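PDB 2VPT: lipolytic enzyme from Clostridium thermocellum, which probably removes acetyl groups from xylan, as the catalytic domain of a cellulosomal family 3 carbohydrate esterase. Local coordinates for residues I42-Q48 against D57-H63; Y27-L31 against K185-W191; Y128-P132 against G176-S180. All coordinates share one frame; numbering follows the deposited sequence. Where two conformers were deposited one is given.

Contact 1: residues I42-Q48 against D57-H63; sequences IDFVGSQ and DKDHEGH. With CA (calcium ion), chain B.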
loop_
_atom_site.group_PDB
_atom_site.type_symbol
_atom_site.label_atom_id
_atom_site.label_comp_id
_atom_site.label_asym_id
_atom_site.label_seq_id
_atom_site.Cartn_x
_atom_site.Cartn_y
_atom_site.Cartn_z
ATOM N N ILE A 42 -18.518 -11.846 1.875
ATOM C CA ILE A 42 -18.049 -10.489 1.572
ATOM C C ILE A 42 -17.022 -10.519 0.453
ATOM O O ILE A 42 -16.083 -11.322 0.483
ATOM C CB ILE A 42 -17.404 -9.847 2.830
ATOM C CG1 ILE A 42 -18.412 -9.788 3.975
ATOM C CG2 ILE A 42 -16.848 -8.455 2.515
ATOM C CD1 ILE A 42 -19.702 -9.038 3.675
ATOM N N ASP A 43 -17.206 -9.640 -0.519
ATOM C CA ASP A 43 -16.218 -9.365 -1.550
ATOM C C ASP A 43 -15.835 -7.886 -1.419
ATOM O O ASP A 43 -16.606 -6.997 -1.769
ATOM C CB ASP A 43 -16.814 -9.659 -2.929
ATOM C CG ASP A 43 -15.821 -9.524 -4.061
ATOM O OD1 ASP A 43 -14.607 -9.316 -3.812
ATOM O OD2 ASP A 43 -16.274 -9.616 -5.228
ATOM N N PHE A 44 -14.654 -7.621 -0.868
ATOM C CA PHE A 44 -14.111 -6.272 -0.909
ATOM C C PHE A 44 -13.718 -5.989 -2.344
ATOM O O PHE A 44 -13.061 -6.810 -2.985
ATOM C CB PHE A 44 -12.898 -6.115 0.008
ATOM C CG PHE A 44 -13.220 -5.918 1.476
ATOM C CD1 PHE A 44 -14.246 -5.079 1.893
ATOM C CD2 PHE A 44 -12.422 -6.503 2.455
ATOM C CE1 PHE A 44 -14.487 -4.886 3.241
ATOM C CE2 PHE A 44 -12.654 -6.286 3.803
ATOM C CZ PHE A 44 -13.693 -5.488 4.200
ATOM N N VAL A 45 -14.120 -4.838 -2.868
ATOM C CA VAL A 45 -13.809 -4.467 -4.226
ATOM C C VAL A 45 -13.084 -3.128 -4.325
ATOM O O VAL A 45 -13.236 -2.246 -3.481
ATOM C CB VAL A 45 -15.096 -4.472 -5.113
ATOM C CG1 VAL A 45 -15.743 -5.860 -5.139
ATOM C CG2 VAL A 45 -16.106 -3.412 -4.662
ATOM N N GLY A 46 -12.319 -2.986 -5.393
ATOM C CA GLY A 46 -11.502 -1.801 -5.631
ATOM C C GLY A 46 -10.255 -2.187 -6.397
ATOM O O GLY A 46 -9.909 -3.373 -6.458
ATOM N N SER A 47 -9.583 -1.230 -7.022
ATOM C CA SER A 47 -8.427 -1.589 -7.837
ATOM C C SER A 47 -7.126 -1.672 -7.043
ATOM O O SER A 47 -6.194 -2.369 -7.467
ATOM C CB SER A 47 -8.276 -0.682 -9.060
ATOM O OG SER A 47 -9.394 -0.847 -9.917
ATOM N N GLN A 48 -7.053 -1.013 -5.881
ATOM C CA GLN A 48 -5.854 -1.131 -5.039
ATOM C C GLN A 48 -5.812 -2.537 -4.471
ATOM O O GLN A 48 -6.845 -3.193 -4.373
ATOM C CB GLN A 48 -5.909 -0.168 -3.863
ATOM C CG GLN A 48 -6.065 1.308 -4.227
ATOM C CD GLN A 48 -4.777 1.948 -4.602
ATOM O OE1 GLN A 48 -4.230 1.684 -5.682
ATOM N NE2 GLN A 48 -4.263 2.789 -3.717
ATOM N N ASP A 57 -8.931 -11.206 1.103
ATOM C CA ASP A 57 -9.441 -10.287 0.099
ATOM C C ASP A 57 -8.863 -8.899 0.366
ATOM O O ASP A 57 -9.297 -8.181 1.280
ATOM C CB ASP A 57 -10.970 -10.260 0.126
ATOM C CG ASP A 57 -11.558 -9.561 -1.078
ATOM O OD1 ASP A 57 -10.827 -8.748 -1.695
ATOM O OD2 ASP A 57 -12.748 -9.808 -1.423
ATOM N N LYS A 58 -7.858 -8.556 -0.436
ATOM C CA LYS A 58 -7.020 -7.386 -0.196
ATOM C C LYS A 58 -7.397 -6.193 -1.087
ATOM O O LYS A 58 -6.690 -5.171 -1.099
ATOM C CB LYS A 58 -5.552 -7.759 -0.421
ATOM C CG LYS A 58 -5.036 -8.851 0.519
ATOM C CD LYS A 58 -3.652 -9.396 0.069
ATOM C CE LYS A 58 -3.218 -10.694 0.798
ATOM N NZ LYS A 58 -4.022 -11.866 0.409
ATOM N N ASP A 59 -8.511 -6.294 -1.808
ATOM C CA ASP A 59 -8.925 -5.227 -2.716
ATOM C C ASP A 59 -9.528 -4.046 -1.972
ATOM O O ASP A 59 -10.242 -4.222 -0.989
ATOM C CB ASP A 59 -9.951 -5.748 -3.714
ATOM C CG ASP A 59 -9.474 -6.985 -4.436
ATOM O OD1 ASP A 59 -8.326 -7.002 -4.933
ATOM O OD2 ASP A 59 -10.256 -7.959 -4.490
ATOM N N HIS A 60 -9.254 -2.838 -2.450
ATOM C CA HIS A 60 -9.817 -1.640 -1.810
ATOM C C HIS A 60 -9.634 -0.407 -2.693
ATOM O O HIS A 60 -9.009 -0.475 -3.751
ATOM C CB HIS A 60 -9.186 -1.404 -0.438
ATOM C CG HIS A 60 -7.719 -1.116 -0.472
ATOM N ND1 HIS A 60 -7.210 0.154 -0.666
ATOM C CD2 HIS A 60 -6.646 -1.933 -0.331
ATOM C CE1 HIS A 60 -5.887 0.102 -0.636
ATOM N NE2 HIS A 60 -5.519 -1.155 -0.431
ATOM N N GLU A 61 -10.188 0.725 -2.239
ATOM C CA GLU A 61 -9.955 2.042 -2.874
ATOM C C GLU A 61 -9.515 3.068 -1.827
ATOM O O GLU A 61 -10.027 4.201 -1.767
ATOM C CB GLU A 61 -11.180 2.557 -3.633
ATOM C CG GLU A 61 -11.459 1.897 -4.952
ATOM C CD GLU A 61 -10.433 2.088 -6.049
ATOM O OE1 GLU A 61 -9.433 2.860 -5.970
ATOM O OE2 GLU A 61 -10.583 1.350 -7.027
ATOM N N GLY A 62 -8.552 2.665 -1.008
ATOM C CA GLY A 62 -7.862 3.553 -0.090
ATOM C C GLY A 62 -6.640 4.129 -0.767
ATOM O O GLY A 62 -5.843 3.393 -1.352
ATOM N N HIS A 63 -6.500 5.452 -0.689
ATOM C CA HIS A 63 -5.415 6.179 -1.337
ATOM C C HIS A 63 -4.732 7.118 -0.358
ATOM O O HIS A 63 -5.257 8.188 -0.042
ATOM C CB HIS A 63 -5.983 6.977 -2.515
ATOM C CG HIS A 63 -6.456 6.114 -3.632
ATOM N ND1 HIS A 63 -7.704 5.521 -3.682
ATOM C CD2 HIS A 63 -5.793 5.675 -4.723
ATOM C CE1 HIS A 63 -7.771 4.759 -4.763
ATOM N NE2 HIS A 63 -6.641 4.871 -5.427
HETATM CA CA CA B . -12.310 -8.843 -3.682
HETATM O O HOH W 1 -13.739 -12.348 -0.754
HETATM O O HOH W 2 -7.615 -5.048 -6.674
HETATM O O HOH W 3 -11.264 1.214 -9.634
HETATM O O HOH W 4 -11.482 -10.953 -4.175
HETATM O O HOH W 5 -12.618 -8.326 -6.002
#
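Two imidazoles of 57-63 receive different parts of Q48. Over one face of H63 lies the carboxamide, its plane within 10° of the ring, with NE2 displaced toward the rim at 3.4 Å from H63 CD2. H60 offers a face to the Q48 methylene instead, CB standing 3.5 Å from the ring centroid as a CH-pi contact. At the edge of H60, in the ring plane, the G62 amide donates to ND1, while NE2 bonds to S50; ND1 is thus an acceptor and the ring's rotation is fixed from both sides. The F44 ring has I42 CG2 over one face and the carbonyl oxygen of D57 at its edge.

A bend at chi2 (-82°) turns the Q48 amide back across H63, where NE2 gives a nearly straight 2.9 Å bond to G62 O that lies in the amide plane. Backbone bonds in both directions join Q48 and H60 as an antiparallel hydrogen-bonded pair. Beside them E61 OE2 accepts S47 N at 2.8 Å, the donor standing well above the carboxylate plane. G46 CA lies 3.4 Å from H60 O, a CA-H...O contact that brings the two backbones close.

At the other end a calcium ion collects oxygens from both segments. D57 grips it with both carboxylate oxygens, and D43 OD1, F44 O and D59 OD2 each add one. D43 OD1 and D57 OD2 come within 3.1 Å of each other as ligands of the same ion, whose charge probably offsets their repulsion. R49 pairs with the remaining D59 oxygen. Two waters bring the ligands to seven, a typical calcium coordination number, in a site that ties strand 41-44 to the approach of strand 59-62 in this SGNH-hydrolase domain.

Contact 2: residues Y27-L31 against K185-W191; sequences YRTEL and KKIANIW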
loop_
_atom_site.group_PDB
_atom_site.type_symbol
_atom_site.label_atom_id
_atom_site.label_comp_id
_atom_site.label_asym_id
_atom_site.label_seq_id
_atom_site.Cartn_x
_atom_site.Cartn_y
_atom_site.Cartn_z
ATOM N N TYR A 27 -8.283 -1.504 8.669
ATOM C CA TYR A 27 -9.327 -2.194 9.398
ATOM C C TYR A 27 -9.869 -3.384 8.614
ATOM O O TYR A 27 -10.711 -4.123 9.117
ATOM C CB TYR A 27 -10.472 -1.219 9.734
ATOM C CG TYR A 27 -11.223 -0.686 8.529
ATOM C CD1 TYR A 27 -12.293 -1.385 7.998
ATOM C CD2 TYR A 27 -10.855 0.513 7.915
ATOM C CE1 TYR A 27 -12.978 -0.935 6.891
ATOM C CE2 TYR A 27 -11.534 0.975 6.789
ATOM C CZ TYR A 27 -12.597 0.246 6.279
ATOM O OH TYR A 27 -13.318 0.664 5.186
ATOM N N ARG A 28 -9.446 -3.521 7.359
ATOM C CA ARG A 28 -10.009 -4.538 6.465
ATOM C C ARG A 28 -9.676 -5.955 6.933
ATOM O O ARG A 28 -10.509 -6.853 6.828
ATOM C CB ARG A 28 -9.555 -4.292 5.021
ATOM C CG ARG A 28 -10.166 -3.001 4.446
ATOM C CD ARG A 28 -9.547 -2.563 3.147
ATOM N NE ARG A 28 -8.206 -2.006 3.286
ATOM C CZ ARG A 28 -7.062 -2.612 2.959
ATOM N NH1 ARG A 28 -7.007 -3.862 2.509
ATOM N NH2 ARG A 28 -5.938 -1.956 3.136
ATOM N N THR A 29 -8.487 -6.146 7.484
ATOM C CA THR A 29 -8.064 -7.496 7.945
ATOM C C THR A 29 -9.034 -8.023 8.999
ATOM O O THR A 29 -9.626 -9.094 8.856
ATOM C CB THR A 29 -6.653 -7.438 8.517
ATOM O OG1 THR A 29 -5.791 -6.848 7.537
ATOM C CG2 THR A 29 -6.146 -8.832 8.880
ATOM N N GLU A 30 -9.221 -7.259 10.064
ATOM C CA GLU A 30 -10.089 -7.715 11.156
ATOM C C GLU A 30 -11.561 -7.666 10.760
ATOM O O GLU A 30 -12.343 -8.537 11.134
ATOM C CB GLU A 30 -9.809 -6.910 12.417
ATOM C CG GLU A 30 -10.639 -7.268 13.646
ATOM C CD GLU A 30 -10.369 -8.661 14.169
ATOM O OE1 GLU A 30 -9.288 -9.227 13.890
ATOM O OE2 GLU A 30 -11.253 -9.186 14.890
ATOM N N LEU A 31 -11.976 -6.653 10.002
ATOM C CA LEU A 31 -13.383 -6.573 9.663
ATOM C C LEU A 31 -13.792 -7.725 8.749
ATOM O O LEU A 31 -14.889 -8.270 8.895
ATOM C CB LEU A 31 -13.735 -5.225 9.022
ATOM C CG LEU A 31 -15.217 -4.995 8.729
ATOM C CD1 LEU A 31 -16.060 -5.095 10.000
ATOM C CD2 LEU A 31 -15.402 -3.638 8.084
ATOM N N LYS A 185 -7.711 -2.849 14.769
ATOM C CA LYS A 185 -8.661 -3.837 15.263
ATOM C C LYS A 185 -9.811 -3.181 16.001
ATOM O O LYS A 185 -10.956 -3.537 15.796
ATOM C CB LYS A 185 -7.973 -4.860 16.171
ATOM C CG LYS A 185 -7.260 -5.962 15.442
ATOM C CD LYS A 185 -6.708 -6.978 16.425
ATOM C CE LYS A 185 -7.755 -7.614 17.304
ATOM N NZ LYS A 185 -7.136 -8.740 18.081
ATOM N N LYS A 186 -9.507 -2.200 16.842
ATOM C CA LYS A 186 -10.572 -1.434 17.501
ATOM C C LYS A 186 -11.493 -0.754 16.483
ATOM O O LYS A 186 -12.712 -0.744 16.621
ATOM C CB LYS A 186 -9.983 -0.377 18.437
ATOM C CG LYS A 186 -9.284 -0.931 19.689
ATOM C CD LYS A 186 -8.813 0.231 20.581
ATOM C CE LYS A 186 -8.046 -0.206 21.814
ATOM N NZ LYS A 186 -7.735 0.958 22.684
ATOM N N ILE A 187 -10.899 -0.174 15.443
ATOM C CA ILE A 187 -11.677 0.479 14.397
ATOM C C ILE A 187 -12.564 -0.520 13.658
ATOM O O ILE A 187 -13.735 -0.270 13.425
ATOM C CB ILE A 187 -10.727 1.229 13.426
ATOM C CG1 ILE A 187 -10.083 2.441 14.121
ATOM C CG2 ILE A 187 -11.437 1.624 12.127
ATOM C CD1 ILE A 187 -11.028 3.565 14.443
ATOM N N ALA A 188 -12.007 -1.687 13.327
ATOM C CA ALA A 188 -12.787 -2.749 12.700
ATOM C C ALA A 188 -14.019 -3.126 13.528
ATOM O O ALA A 188 -15.095 -3.356 12.988
ATOM C CB ALA A 188 -11.925 -3.980 12.488
ATOM N N ASN A 189 -13.837 -3.193 14.841
ATOM C CA ASN A 189 -14.966 -3.528 15.718
ATOM C C ASN A 189 -16.075 -2.497 15.703
ATOM O O ASN A 189 -17.248 -2.848 15.794
ATOM C CB ASN A 189 -14.475 -3.889 17.114
ATOM C CG ASN A 189 -13.999 -5.348 17.165
ATOM O OD1 ASN A 189 -12.849 -5.643 16.912
ATOM N ND2 ASN A 189 -14.928 -6.261 17.412
ATOM N N ILE A 190 -15.713 -1.223 15.512
ATOM C CA ILE A 190 -16.712 -0.163 15.427
ATOM C C ILE A 190 -17.417 -0.208 14.063
ATOM O O ILE A 190 -18.631 -0.089 13.988
ATOM C CB ILE A 190 -16.105 1.214 15.724
ATOM C CG1 ILE A 190 -15.494 1.251 17.134
ATOM C CG2 ILE A 190 -17.163 2.313 15.564
ATOM C CD1 ILE A 190 -14.575 2.421 17.387
ATOM N N TRP A 191 -16.677 -0.409 12.967
ATOM C CA TRP A 191 -17.349 -0.643 11.700
ATOM C C TRP A 191 -18.362 -1.785 11.830
ATOM O O TRP A 191 -19.479 -1.686 11.327
ATOM C CB TRP A 191 -16.364 -1.025 10.589
ATOM C CG TRP A 191 -15.558 0.118 9.986
ATOM C CD1 TRP A 191 -14.270 0.418 10.262
ATOM C CD2 TRP A 191 -15.993 1.077 9.001
ATOM N NE1 TRP A 191 -13.860 1.506 9.514
ATOM C CE2 TRP A 191 -14.902 1.916 8.731
ATOM C CE3 TRP A 191 -17.192 1.298 8.319
ATOM C CZ2 TRP A 191 -14.979 2.978 7.813
ATOM C CZ3 TRP A 191 -17.271 2.347 7.415
ATOM C CH2 TRP A 191 -16.169 3.163 7.165
#
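Y27 and W191 lie face to face, the phenol ring against the five-membered ring of the indole, with centroids 3.9 Å apart and planes tilted by 22°. Indole NE1 lies over the middle of the phenol ring, 3.5 Å from Y27 CD2, and the other face of that ring has the R28 methylene CG near its rim. The Y27 torsion accounts for this placement: with chi1 at 66°, CG sits between the backbone nitrogen and the carbonyl carbon, and the ring is held beside helix 181-203. F88 also stacks on W191, so the indole belongs to an aromatic cluster reaching strand 86-90.

Next to the ring pair, 27-31 closes on A188, whose methyl group is small enough to let the backbones come near. Its CB lies 3.6 Å from Y27 O and equally close to E30 CB. Both L31 methyls approach W191 CB, at the root of the indole, CD2 the nearer at 3.7 Å, while CD1 also touches A188 O. The branch methyl CG2 of I187 approaches Y27 CB at 3.8 Å.

E30 begins extended, CG turned away from its own amide nitrogen, then folds at chi2 (65°), which brings its aliphatic part across that of K185, CG to CG at 4.0 Å. The charged ends do not meet; E30 OE1 and K185 NZ remain 4.7 Å apart.

No hydrogen bond joins 27-31 to 185-191. Cohesion therefore rests on ring overlap and alkyl packing, with at most a loose electrostatic attraction at the outer end, and the close approach of the backbones probably owes much to the small A188 methyl.

Contact 3: residues Y128-P132 against G176-S180; sequences YYPWP and GLHLS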
loop_
_atom_site.group_PDB
_atom_site.type_symbol
_atom_site.label_atom_id
_atom_site.label_comp_id
_atom_site.label_asym_id
_atom_site.label_seq_id
_atom_site.Cartn_x
_atom_site.Cartn_y
_atom_site.Cartn_z
ATOM N N TYR A 128 -13.198 10.149 12.354
ATOM C CA TYR A 128 -11.858 9.674 12.674
ATOM C C TYR A 128 -11.666 9.407 14.158
ATOM O O TYR A 128 -12.287 10.025 15.019
ATOM C CB TYR A 128 -10.807 10.703 12.213
ATOM C CG TYR A 128 -10.637 10.778 10.718
ATOM C CD1 TYR A 128 -9.541 10.213 10.110
ATOM C CD2 TYR A 128 -11.572 11.430 9.908
ATOM C CE1 TYR A 128 -9.367 10.287 8.733
ATOM C CE2 TYR A 128 -11.407 11.493 8.541
ATOM C CZ TYR A 128 -10.308 10.903 7.954
ATOM O OH TYR A 128 -10.141 10.987 6.579
ATOM N N TYR A 129 -10.764 8.480 14.456
ATOM C CA TYR A 129 -10.217 8.374 15.804
ATOM C C TYR A 129 -9.611 9.745 16.149
ATOM O O TYR A 129 -9.163 10.472 15.267
ATOM C CB TYR A 129 -9.181 7.244 15.886
ATOM C CG TYR A 129 -8.060 7.350 14.885
ATOM C CD1 TYR A 129 -6.872 7.978 15.219
ATOM C CD2 TYR A 129 -8.201 6.849 13.586
ATOM C CE1 TYR A 129 -5.844 8.103 14.308
ATOM C CE2 TYR A 129 -7.180 6.973 12.660
ATOM C CZ TYR A 129 -5.999 7.596 13.025
ATOM O OH TYR A 129 -4.958 7.716 12.121
ATOM N N PRO A 130 -9.626 10.128 17.424
ATOM C CA PRO A 130 -9.269 11.506 17.806
ATOM C C PRO A 130 -7.759 11.799 17.886
ATOM O O PRO A 130 -7.241 12.190 18.944
ATOM C CB PRO A 130 -9.938 11.643 19.174
ATOM C CG PRO A 130 -9.808 10.275 19.747
ATOM C CD PRO A 130 -10.064 9.337 18.587
ATOM N N TRP A 131 -7.062 11.620 16.770
ATOM C CA TRP A 131 -5.620 11.848 16.706
ATOM C C TRP A 131 -5.232 12.199 15.277
ATOM O O TRP A 131 -5.618 11.481 14.361
ATOM C CB TRP A 131 -4.874 10.584 17.135
ATOM C CG TRP A 131 -3.413 10.803 17.324
ATOM C CD1 TRP A 131 -2.417 10.463 16.472
ATOM C CD2 TRP A 131 -2.789 11.429 18.447
ATOM N NE1 TRP A 131 -1.201 10.825 16.994
ATOM C CE2 TRP A 131 -1.404 11.420 18.211
ATOM C CE3 TRP A 131 -3.269 11.985 19.638
ATOM C CZ2 TRP A 131 -0.483 11.962 19.119
ATOM C CZ3 TRP A 131 -2.356 12.519 20.540
ATOM C CH2 TRP A 131 -0.981 12.499 20.273
ATOM N N PRO A 132 -4.523 13.328 15.069
ATOM C CA PRO A 132 -4.165 14.351 16.048
ATOM C C PRO A 132 -5.413 15.044 16.590
ATOM O O PRO A 132 -6.476 14.971 15.974
ATOM C CB PRO A 132 -3.313 15.334 15.236
ATOM C CG PRO A 132 -3.740 15.147 13.847
ATOM C CD PRO A 132 -4.069 13.695 13.717
ATOM N N GLY A 176 3.751 7.687 14.727
ATOM C CA GLY A 176 3.185 8.712 15.592
ATOM C C GLY A 176 1.893 9.341 15.119
ATOM O O GLY A 176 1.387 10.245 15.766
ATOM N N LEU A 177 1.332 8.845 14.014
ATOM C CA LEU A 177 0.133 9.447 13.414
ATOM C C LEU A 177 -0.943 8.412 13.071
ATOM O O LEU A 177 -2.117 8.569 13.432
ATOM C CB LEU A 177 0.539 10.195 12.147
ATOM C CG LEU A 177 -0.532 10.864 11.294
ATOM C CD1 LEU A 177 -1.279 11.931 12.088
ATOM C CD2 LEU A 177 0.110 11.460 10.052
ATOM N N HIS A 178 -0.535 7.376 12.344
ATOM C CA HIS A 178 -1.440 6.332 11.905
ATOM C C HIS A 178 -1.607 5.269 12.969
ATOM O O HIS A 178 -0.766 5.112 13.856
ATOM C CB HIS A 178 -0.921 5.690 10.623
ATOM C CG HIS A 178 -0.933 6.619 9.454
ATOM N ND1 HIS A 178 0.205 7.238 8.994
ATOM C CD2 HIS A 178 -1.947 7.053 8.673
ATOM C CE1 HIS A 178 -0.108 8.009 7.963
ATOM N NE2 HIS A 178 -1.408 7.921 7.754
ATOM N N LEU A 179 -2.708 4.544 12.856
ATOM C CA LEU A 179 -3.038 3.494 13.806
ATOM C C LEU A 179 -2.055 2.327 13.771
ATOM O O LEU A 179 -1.495 1.993 12.730
ATOM C CB LEU A 179 -4.457 2.971 13.536
ATOM C CG LEU A 179 -5.607 3.948 13.778
ATOM C CD1 LEU A 179 -6.860 3.393 13.144
ATOM C CD2 LEU A 179 -5.808 4.251 15.268
ATOM N N SER A 180 -1.880 1.704 14.937
ATOM C CA SER A 180 -1.217 0.416 15.056
ATOM C C SER A 180 -2.154 -0.715 14.649
ATOM O O SER A 180 -3.346 -0.504 14.400
ATOM C CB SER A 180 -0.841 0.194 16.512
ATOM O OG SER A 180 -2.029 0.128 17.283
HETATM O O HOH W 6 -4.360 5.095 10.561
HETATM O O HOH W 7 -3.957 10.045 12.040
#
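G176 offers its carbonyl oxygen to the indole of W131, which donates NE1-H at 2.9 Å. The bond is almost straight (175°) and lies in the indole plane, though NE1 is tilted 33° from the plane of the carbonyl group. L177 follows with its own oxygen near the same indole edge, 3.6 Å from W131 CD1. A water 2.7 Å from L177 O donates a hydrogen bond to it. The same water accepts from Y129 OH and makes a longer bond to W131 O. The L177 side chain starts away from the partner segment but returns at its end, CD1 resting 3.7 Å from CD of P132, the proline after a cis peptide bond.

The CB of H178 points away from 128-132, and its imidazole bonds elsewhere: NE2 to S14 OG and ND1 to D175 OD2, while W174 of the second subunit meets the ring. At L179 contact resumes. Its CD2 methyl sits almost exactly on the normal through the Y129 ring, 3.7 Å from the centroid, and CG approaches Y129 CE2 at 3.6 Å. A second water, accepting from L179 N, donates to Y129 OH, so the phenol oxygen is gripped by two waters. S180 closes the segment as N-cap of helix 181-203.

D175 and H178 have the spacing of the conserved Asp-x-x-His block of SGNH hydrolases, and their bonding with S14 is consistent with a Ser-His-Asp catalytic triad, here backed by the loop after strand 122-126.

Contacts 1 and 2 are buried, whereas contact 3 is only partly so; the second subunit comes up to contacts 1 and 3, while no other chain touches contact 2. Contact 1 is dominated by charge and metal binding, with a short strand pairing; contact 2 is helix-helix packing by rings and alkyl groups; contact 3 joins two loops through an indole bond, a leucine on a phenol and bridging waters. R28 of 27-31 packs against H60, linking the first two, and I187 of helix 181-203 meets L179 of contact 3. Contacts 1 and 3 do not touch, their nearest atoms being about 9 Å apart. Along the chain, both are nested within the long loop that contact 2 closes.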